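Local coordinates for protein eukaryotic translation initiation factor 4 gamma 2 (Homo sapiens, PDB 4IUL) that probably acts in translation initiation, where its MIF4G domain, an all-helical array of HEAT repeats, interacts with the RNA helicase eIF4A, at residues R125-Y130 and A146-K151; K178-K183 and G193-C198; I29-T34 and V64-E69. All blocks are in the same frame, centred on the assembly; numbering follows the deposited sequence.

Contact 1: R125-Y130 and A146-K151; sequences RNVDVY and AIAKIK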
loop_
_atom_site.group_PDB
_atom_site.type_symbol
_atom_site.label_atom_id
_atom_site.label_comp_id
_atom_site.label_asym_id
_atom_site.label_seq_id
_atom_site.Cartn_x
_atom_site.Cartn_y
_atom_site.Cartn_z
ATOM N N ARG A 125 0.949 15.165 1.772
ATOM C CA ARG A 125 1.279 16.580 1.632
ATOM C C ARG A 125 0.834 17.147 0.286
ATOM O O ARG A 125 0.499 18.329 0.180
ATOM C CB ARG A 125 2.784 16.794 1.805
ATOM C CG ARG A 125 3.229 16.914 3.256
ATOM C CD ARG A 125 4.644 17.486 3.359
ATOM N NE ARG A 125 5.654 16.544 2.886
ATOM C CZ ARG A 125 6.081 15.496 3.584
ATOM N NH1 ARG A 125 5.586 15.262 4.791
ATOM N NH2 ARG A 125 6.994 14.677 3.069
ATOM N N ASN A 126 0.832 16.301 -0.739
ATOM C CA ASN A 126 0.423 16.724 -2.072
ATOM C C ASN A 126 -1.075 17.017 -2.153
ATOM O O ASN A 126 -1.505 17.839 -2.963
ATOM C CB ASN A 126 0.800 15.652 -3.102
ATOM C CG ASN A 126 2.302 15.580 -3.349
ATOM O OD1 ASN A 126 3.097 16.099 -2.560
ATOM N ND2 ASN A 126 2.695 14.928 -4.441
ATOM N N VAL A 127 -1.862 16.341 -1.319
ATOM C CA VAL A 127 -3.311 16.531 -1.294
ATOM C C VAL A 127 -3.706 17.798 -0.541
ATOM O O VAL A 127 -4.592 18.533 -0.973
ATOM C CB VAL A 127 -4.026 15.315 -0.644
ATOM C CG1 VAL A 127 -5.462 15.676 -0.267
ATOM C CG2 VAL A 127 -4.023 14.142 -1.609
ATOM N N ASP A 128 -3.045 18.052 0.583
ATOM C CA ASP A 128 -3.345 19.230 1.391
ATOM C C ASP A 128 -2.513 20.449 0.978
ATOM O O ASP A 128 -2.376 21.406 1.742
ATOM C CB ASP A 128 -3.104 18.920 2.871
ATOM C CG ASP A 128 -3.878 17.702 3.345
ATOM O OD1 ASP A 128 -5.108 17.652 3.125
ATOM O OD2 ASP A 128 -3.259 16.797 3.944
ATOM N N VAL A 129 -1.969 20.413 -0.236
ATOM C CA VAL A 129 -1.146 21.504 -0.748
ATOM C C VAL A 129 -1.953 22.773 -1.006
ATOM O O VAL A 129 -1.399 23.872 -1.057
ATOM C CB VAL A 129 -0.446 21.103 -2.064
ATOM C CG1 VAL A 129 -1.476 20.902 -3.158
ATOM C CG2 VAL A 129 0.561 22.170 -2.466
ATOM N N TYR A 130 -3.262 22.618 -1.171
ATOM C CA TYR A 130 -4.133 23.761 -1.428
ATOM C C TYR A 130 -5.038 24.023 -0.232
ATOM O O TYR A 130 -5.750 25.027 -0.187
ATOM C CB TYR A 130 -4.982 23.501 -2.675
ATOM C CG TYR A 130 -4.172 23.259 -3.932
ATOM C CD1 TYR A 130 -3.301 24.235 -4.425
ATOM C CD2 TYR A 130 -4.277 22.057 -4.629
ATOM C CE1 TYR A 130 -2.555 24.018 -5.581
ATOM C CE2 TYR A 130 -3.534 21.828 -5.787
ATOM C CZ TYR A 130 -2.676 22.811 -6.257
ATOM O OH TYR A 130 -1.944 22.583 -7.402
ATOM N N ALA A 146 -7.107 16.939 -8.015
ATOM C CA ALA A 146 -7.818 15.724 -8.400
ATOM C C ALA A 146 -6.866 14.595 -8.785
ATOM O O ALA A 146 -7.188 13.416 -8.629
ATOM C CB ALA A 146 -8.766 16.021 -9.550
ATOM N N ILE A 147 -5.695 14.956 -9.295
ATOM C CA ILE A 147 -4.714 13.955 -9.679
ATOM C C ILE A 147 -4.006 13.412 -8.437
ATOM O O ILE A 147 -3.759 12.210 -8.332
ATOM C CB ILE A 147 -3.683 14.541 -10.669
ATOM C CG1 ILE A 147 -4.336 14.724 -12.039
ATOM C CG2 ILE A 147 -2.473 13.627 -10.778
ATOM C CD1 ILE A 147 -3.440 15.370 -13.070
ATOM N N ALA A 148 -3.691 14.297 -7.495
ATOM C CA ALA A 148 -3.016 13.893 -6.265
ATOM C C ALA A 148 -3.947 13.030 -5.417
ATOM O O ALA A 148 -3.501 12.160 -4.668
ATOM C CB ALA A 148 -2.583 15.119 -5.479
ATOM N N LYS A 149 -5.245 13.285 -5.541
ATOM C CA LYS A 149 -6.248 12.534 -4.802
ATOM C C LYS A 149 -6.261 11.100 -5.344
ATOM O O LYS A 149 -6.499 10.146 -4.604
ATOM C CB LYS A 149 -7.621 13.182 -4.984
ATOM C CG LYS A 149 -8.621 12.888 -3.879
ATOM C CD LYS A 149 -8.299 13.665 -2.603
ATOM C CE LYS A 149 -9.369 13.429 -1.538
ATOM N NZ LYS A 149 -9.118 14.199 -0.286
ATOM N N ILE A 150 -5.988 10.956 -6.638
ATOM C CA ILE A 150 -5.958 9.638 -7.262
ATOM C C ILE A 150 -4.664 8.883 -6.920
ATOM O O ILE A 150 -4.654 7.654 -6.864
ATOM C CB ILE A 150 -6.091 9.743 -8.795
ATOM C CG1 ILE A 150 -7.418 10.409 -9.158
ATOM C CG2 ILE A 150 -6.030 8.364 -9.419
ATOM C CD1 ILE A 150 -7.613 10.628 -10.656
ATOM N N LYS A 151 -3.574 9.614 -6.696
ATOM C CA LYS A 151 -2.306 8.985 -6.341
ATOM C C LYS A 151 -2.381 8.417 -4.926
ATOM O O LYS A 151 -1.867 7.334 -4.656
ATOM C CB LYS A 151 -1.153 9.993 -6.418
ATOM C CG LYS A 151 -0.749 10.397 -7.836
ATOM C CD LYS A 151 -0.375 9.180 -8.675
ATOM C CE LYS A 151 0.109 9.577 -10.062
ATOM N NZ LYS A 151 -0.900 10.360 -10.822
#
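Ala148 and Val127 bring helix 141-163 up against the end of helix 107-127, their CA atoms only 5.6 Å apart. The contact packs these consecutive helices of the HEAT-repeat MIF4G domain near the connection between them. The methyl of Ala148 points at the other backbone: its CB lies 3.9 Å from the carbonyl O of Asn126 and also touches the CB of that residue. With nothing beyond CB, the alanine lets the two main chains approach closely. The carbonyl of Ala148 meets a side chain in turn, since Val127 CG2 stands 3.7 Å from Ala148 O and keeps a looser apolar contact with Ala148 CB. One residue on, the Lys149 side chain crosses the same valine at a slant. Its CG lies anti to the backbone N (chi1 -156°), and a bend at chi2 (74°) swings the otherwise extended chain across Val127. Lys149 CD passes 4.2 Å from Val127 CG1, and the ammonium NZ ends 3.9 Å from that same methyl. The two branches of Val127 thus divide the work, CG2 on the backbone of Ala148 and CG1 on the end of Lys149. Val127 also touches Arg145, and Tyr130 packs on Glu141, Gln144 and Arg145, so the chain leaving helix 107-127 stays along the side of helix 141-163. Lys149 NZ makes no ion pair with Asp128, whose OD1 is 6.3 Å away and forms a salt bridge with Lys184, although the opposite charges may still attract weakly. No hydrogen bond or salt bridge joins the two segments. The contact therefore rests on van der Waals packing of methyls against backbone carbonyls and a lysine end, whose charged NZ lies against a methyl with no polar partner across the contact.

Contact 2: K178-K183 and G193-C198; sequences KTLLEK and GEDLEC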
loop_
_atom_site.group_PDB
_atom_site.type_symbol
_atom_site.label_atom_id
_atom_site.label_comp_id
_atom_site.label_asym_id
_atom_site.label_seq_id
_atom_site.Cartn_x
_atom_site.Cartn_y
_atom_site.Cartn_z
ATOM N N LYS A 178 -7.949 6.038 8.839
ATOM C CA LYS A 178 -8.297 7.321 9.435
ATOM C C LYS A 178 -8.467 8.434 8.409
ATOM O O LYS A 178 -9.385 9.248 8.527
ATOM C CB LYS A 178 -7.240 7.741 10.461
ATOM C CG LYS A 178 -7.547 9.072 11.126
ATOM C CD LYS A 178 -6.610 9.375 12.291
ATOM C CE LYS A 178 -7.017 10.674 12.985
ATOM N NZ LYS A 178 -6.117 11.004 14.117
ATOM N N THR A 179 -7.591 8.476 7.409
ATOM C CA THR A 179 -7.685 9.518 6.394
ATOM C C THR A 179 -8.878 9.308 5.463
ATOM O O THR A 179 -9.464 10.271 4.974
ATOM C CB THR A 179 -6.392 9.609 5.550
ATOM O OG1 THR A 179 -6.206 8.398 4.815
ATOM C CG2 THR A 179 -5.188 9.831 6.447
ATOM N N LEU A 180 -9.240 8.050 5.228
ATOM C CA LEU A 180 -10.364 7.745 4.352
ATOM C C LEU A 180 -11.725 8.067 4.970
ATOM O O LEU A 180 -12.660 8.419 4.250
ATOM C CB LEU A 180 -10.326 6.273 3.921
ATOM C CG LEU A 180 -9.168 5.843 3.010
ATOM C CD1 LEU A 180 -9.371 4.393 2.577
ATOM C CD2 LEU A 180 -9.104 6.756 1.786
ATOM N N LEU A 181 -11.832 7.956 6.292
ATOM C CA LEU A 181 -13.082 8.239 6.992
ATOM C C LEU A 181 -13.203 9.694 7.447
ATOM O O LEU A 181 -14.294 10.152 7.798
ATOM C CB LEU A 181 -13.225 7.333 8.217
ATOM C CG LEU A 181 -13.674 5.886 8.021
ATOM C CD1 LEU A 181 -13.561 5.134 9.340
ATOM C CD2 LEU A 181 -15.105 5.859 7.511
ATOM N N GLU A 182 -12.084 10.412 7.452
ATOM C CA GLU A 182 -12.081 11.806 7.880
ATOM C C GLU A 182 -12.897 12.684 6.941
ATOM O O GLU A 182 -12.833 12.539 5.719
ATOM C CB GLU A 182 -10.650 12.338 7.959
ATOM C CG GLU A 182 -10.559 13.809 8.337
ATOM C CD GLU A 182 -9.132 14.321 8.351
ATOM O OE1 GLU A 182 -8.480 14.313 7.284
ATOM O OE2 GLU A 182 -8.661 14.727 9.435
ATOM N N LYS A 183 -13.657 13.604 7.528
ATOM C CA LYS A 183 -14.499 14.515 6.764
ATOM C C LYS A 183 -13.911 15.920 6.669
ATOM O O LYS A 183 -14.012 16.715 7.606
ATOM C CB LYS A 183 -15.893 14.579 7.394
ATOM C CG LYS A 183 -16.813 15.612 6.764
ATOM C CD LYS A 183 -17.010 15.350 5.286
ATOM C CE LYS A 183 -17.911 16.398 4.676
ATOM N NZ LYS A 183 -18.112 16.149 3.232
ATOM N N GLY A 193 -17.358 9.009 -2.624
ATOM C CA GLY A 193 -17.634 7.678 -3.124
ATOM C C GLY A 193 -16.419 6.778 -3.251
ATOM O O GLY A 193 -16.357 5.724 -2.618
ATOM N N GLU A 194 -15.449 7.180 -4.066
ATOM C CA GLU A 194 -14.259 6.360 -4.258
ATOM C C GLU A 194 -13.381 6.284 -3.011
ATOM O O GLU A 194 -12.569 5.372 -2.869
ATOM C CB GLU A 194 -13.457 6.856 -5.467
ATOM C CG GLU A 194 -13.066 8.311 -5.421
ATOM C CD GLU A 194 -12.590 8.808 -6.772
ATOM O OE1 GLU A 194 -13.417 8.829 -7.710
ATOM O OE2 GLU A 194 -11.397 9.166 -6.898
ATOM N N ASP A 195 -13.549 7.236 -2.102
ATOM C CA ASP A 195 -12.786 7.219 -0.863
ATOM C C ASP A 195 -13.372 6.128 0.037
ATOM O O ASP A 195 -12.641 5.326 0.626
ATOM C CB ASP A 195 -12.864 8.582 -0.175
ATOM C CG ASP A 195 -11.606 9.408 -0.379
ATOM O OD1 ASP A 195 -10.948 9.252 -1.434
ATOM O OD2 ASP A 195 -11.278 10.220 0.511
ATOM N N LEU A 196 -14.700 6.095 0.122
ATOM C CA LEU A 196 -15.390 5.104 0.933
ATOM C C LEU A 196 -15.308 3.716 0.307
ATOM O O LEU A 196 -15.313 2.711 1.016
ATOM C CB LEU A 196 -16.853 5.510 1.132
ATOM C CG LEU A 196 -17.070 6.613 2.171
ATOM C CD1 LEU A 196 -18.529 7.047 2.198
ATOM C CD2 LEU A 196 -16.651 6.088 3.529
ATOM N N GLU A 197 -15.226 3.658 -1.019
ATOM C CA GLU A 197 -15.141 2.376 -1.706
ATOM C C GLU A 197 -13.780 1.735 -1.427
ATOM O O GLU A 197 -13.670 0.516 -1.302
ATOM C CB GLU A 197 -15.328 2.559 -3.216
ATOM C CG GLU A 197 -15.625 1.264 -3.961
ATOM C CD GLU A 197 -15.600 1.432 -5.474
ATOM O OE1 GLU A 197 -16.042 2.494 -5.967
ATOM O OE2 GLU A 197 -15.151 0.494 -6.170
ATOM N N CYS A 198 -12.745 2.568 -1.343
ATOM C CA CYS A 198 -11.392 2.098 -1.063
ATOM C C CYS A 198 -11.367 1.530 0.360
ATOM O O CYS A 198 -10.813 0.460 0.599
ATOM C CB CYS A 198 -10.408 3.264 -1.189
ATOM S SG CYS A 198 -8.646 2.863 -1.015
#
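Leu180 packs against Asp195 and Cys198 on one side of helix 193-210. Its CD1 methyl touches two things at once, the carbonyl O of Asp195 at 3.9 Å and the thiol sulfur SG of Cys198 at 4.0 Å. The second methyl, CD2, rests 4.0 Å from the same Asp195 O, so both methyls of the leucine face one backbone carbonyl oxygen from the same side. The thiol is brought there by its torsion, SG anti to the backbone N (chi1 -175°). A separate apolar pair is Leu181 CD2 with Leu196 CD2, 4.3 Å apart, methyl to methyl. Around this first shell, Leu153 and Ile156 of helix 141-163 cover Leu180, while Leu199 extends the packing along helix 193-210. Leu181 is further backed by Tyr222, and its carbonyl is hydrogen-bonded by Arg225; Leu196 touches Leu235. Outside the apolar layer, Glu197 forms a salt bridge with Arg238. The two helices are neighbours in the chain, packed across a connecting loop in the manner of a HEAT-type helical array. With no hydrogen bond between the segments, their cohesion comes from leucine methyls packed on a backbone carbonyl, a thiol and another leucine.

Contact 3: I29-T34 and V64-E69; sequences ILNKLT and VDKALE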
loop_
_atom_site.group_PDB
_atom_site.type_symbol
_atom_site.label_atom_id
_atom_site.label_comp_id
_atom_site.label_asym_id
_atom_site.label_seq_id
_atom_site.Cartn_x
_atom_site.Cartn_y
_atom_site.Cartn_z
ATOM N N ILE A 29 12.582 -4.417 -16.528
ATOM C CA ILE A 29 11.896 -5.606 -16.029
ATOM C C ILE A 29 10.516 -5.258 -15.452
ATOM O O ILE A 29 9.517 -5.910 -15.762
ATOM C CB ILE A 29 12.741 -6.294 -14.932
ATOM C CG1 ILE A 29 14.025 -6.852 -15.548
ATOM C CG2 ILE A 29 11.941 -7.405 -14.265
ATOM C CD1 ILE A 29 14.959 -7.498 -14.545
ATOM N N LEU A 30 10.465 -4.233 -14.608
ATOM C CA LEU A 30 9.210 -3.819 -14.007
ATOM C C LEU A 30 8.218 -3.371 -15.074
ATOM O O LEU A 30 7.016 -3.615 -14.951
ATOM C CB LEU A 30 9.444 -2.672 -13.019
ATOM C CG LEU A 30 10.236 -2.986 -11.750
ATOM C CD1 LEU A 30 10.462 -1.698 -10.963
ATOM C CD2 LEU A 30 9.476 -3.999 -10.909
ATOM N N ASN A 31 8.718 -2.708 -16.114
ATOM C CA ASN A 31 7.843 -2.233 -17.179
ATOM C C ASN A 31 7.083 -3.365 -17.868
ATOM O O ASN A 31 5.870 -3.273 -18.059
ATOM C CB ASN A 31 8.627 -1.435 -18.229
ATOM C CG ASN A 31 8.910 -0.004 -17.792
ATOM O OD1 ASN A 31 8.185 0.565 -16.970
ATOM N ND2 ASN A 31 9.954 0.594 -18.362
ATOM N N LYS A 32 7.782 -4.433 -18.234
ATOM C CA LYS A 32 7.118 -5.546 -18.900
ATOM C C LYS A 32 6.600 -6.644 -17.970
ATOM O O LYS A 32 6.443 -7.788 -18.391
ATOM C CB LYS A 32 8.037 -6.152 -19.971
ATOM C CG LYS A 32 9.469 -6.453 -19.545
ATOM C CD LYS A 32 10.328 -6.669 -20.792
ATOM C CE LYS A 32 11.819 -6.772 -20.494
ATOM N NZ LYS A 32 12.226 -8.095 -19.940
ATOM N N LEU A 33 6.314 -6.292 -16.718
ATOM C CA LEU A 33 5.811 -7.264 -15.744
ATOM C C LEU A 33 4.319 -7.524 -15.930
ATOM O O LEU A 33 3.501 -6.600 -15.903
ATOM C CB LEU A 33 6.062 -6.774 -14.316
ATOM C CG LEU A 33 5.640 -7.719 -13.187
ATOM C CD1 LEU A 33 6.496 -8.978 -13.221
ATOM C CD2 LEU A 33 5.790 -7.015 -11.845
ATOM N N THR A 34 3.972 -8.794 -16.112
ATOM C CA THR A 34 2.583 -9.189 -16.307
ATOM C C THR A 34 2.287 -10.500 -15.582
ATOM O O THR A 34 3.197 -11.302 -15.350
ATOM C CB THR A 34 2.275 -9.371 -17.807
ATOM O OG1 THR A 34 0.910 -9.763 -17.973
ATOM C CG2 THR A 34 3.166 -10.432 -18.406
ATOM N N VAL A 64 8.286 0.543 -5.772
ATOM C CA VAL A 64 7.250 1.421 -5.244
ATOM C C VAL A 64 6.895 2.499 -6.275
ATOM O O VAL A 64 5.740 2.926 -6.365
ATOM C CB VAL A 64 7.695 2.059 -3.919
ATOM C CG1 VAL A 64 6.623 2.997 -3.405
ATOM C CG2 VAL A 64 7.956 0.957 -2.882
ATOM N N ASP A 65 7.895 2.924 -7.050
ATOM C CA ASP A 65 7.713 3.914 -8.124
ATOM C C ASP A 65 6.646 3.380 -9.099
ATOM O O ASP A 65 5.654 4.050 -9.387
ATOM C CB ASP A 65 9.027 4.100 -8.907
ATOM C CG ASP A 65 9.767 5.389 -8.554
ATOM O OD1 ASP A 65 9.384 6.066 -7.566
ATOM O OD2 ASP A 65 10.746 5.716 -9.277
ATOM N N LYS A 66 6.874 2.169 -9.599
ATOM C CA LYS A 66 5.968 1.525 -10.552
ATOM C C LYS A 66 4.583 1.228 -9.961
ATOM O O LYS A 66 3.574 1.397 -10.644
ATOM C CB LYS A 66 6.591 0.225 -11.072
ATOM C CG LYS A 66 5.841 -0.428 -12.229
ATOM C CD LYS A 66 5.857 0.455 -13.471
ATOM C CE LYS A 66 5.224 -0.240 -14.668
ATOM N NZ LYS A 66 5.373 0.562 -15.920
ATOM N N ALA A 67 4.538 0.802 -8.699
ATOM C CA ALA A 67 3.267 0.493 -8.046
ATOM C C ALA A 67 2.320 1.689 -8.035
ATOM O O ALA A 67 1.119 1.539 -8.276
ATOM C CB ALA A 67 3.505 -0.003 -6.607
ATOM N N LEU A 68 2.843 2.877 -7.750
ATOM C CA LEU A 68 1.987 4.054 -7.743
ATOM C C LEU A 68 1.655 4.575 -9.142
ATOM O O LEU A 68 0.798 5.446 -9.291
ATOM C CB LEU A 68 2.589 5.159 -6.876
ATOM C CG LEU A 68 2.121 5.059 -5.414
ATOM C CD1 LEU A 68 2.635 3.770 -4.789
ATOM C CD2 LEU A 68 2.606 6.256 -4.629
ATOM N N GLU A 69 2.322 4.040 -10.164
ATOM C CA GLU A 69 2.034 4.445 -11.533
ATOM C C GLU A 69 0.934 3.531 -12.089
ATOM O O GLU A 69 0.095 3.969 -12.869
ATOM C CB GLU A 69 3.290 4.354 -12.416
ATOM C CG GLU A 69 4.484 5.136 -11.867
ATOM C CD GLU A 69 5.698 5.130 -12.785
ATOM O OE1 GLU A 69 6.004 4.090 -13.404
ATOM O OE2 GLU A 69 6.365 6.173 -12.877
#
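Leu30 and Lys66 mark the closest approach of the two backbones, with CA atoms 7.1 Å apart. Helix 13-31 is ending here, Lys32 being the first residue to leave helical angles, whereas 64-69 belongs to the last turns of helix 53-69; the contact packs two helix ends of the all-helical, HEAT-repeat MIF4G domain. The gap is bridged mainly by Lys66. A kink at chi2 (65°) turns the rest of its chain past Leu30, with Lys66 CE 3.8 Å from Leu30 O and Lys66 CG 4.3 Å from Leu30 CB. The Lys66 and Asn31 side chains cross at about a right angle, and Lys66 NZ donates to Asn31 OD1 over 3.0 Å. The donor sits off the C=O line (141° at the oxygen) and 16° out of the carbonyl plane. Cutting Lys66 back to an alanine is likely to leave Asn31 OD1 without this donor, free the amide to turn, and strip the cover from the Leu30 carbonyl. A bound sulfate ion, probably from the crystallisation liquor, lies about 4 Å from the Asn31 side chain. Close by, Glu69 ties back to Arg27 of helix 13-31 by a salt bridge. Leu30 packs on Leu62 and Ile63 of helix 53-69 and on Leu80 of helix 74-87, whose Tyr77 also touches Lys66, while Val64 and Leu68 lean on helix 107-127.

How the contacts relate
From the N terminus, contact 3 comes first: it brings the end of helix 13-31 to that of helix 53-69, closing a loop that contains helix 38-48. Contact 1 follows, joining helix 107-127 to helix 141-163 across a connection partly unmodelled, and contact 2 then closes the short helix-free loop between helices 170-181 and 193-210. The three lie in series and neither nest nor cross. Helix 141-163 links them: Lys151 CD touches Leu68 O of contact 3 at 4.0 Å, and Lys149 CE approaches Asp195 OD2 of contact 2 at 4.3 Å. Contacts 2 and 3, on opposite sides of the chain's centre, do not touch.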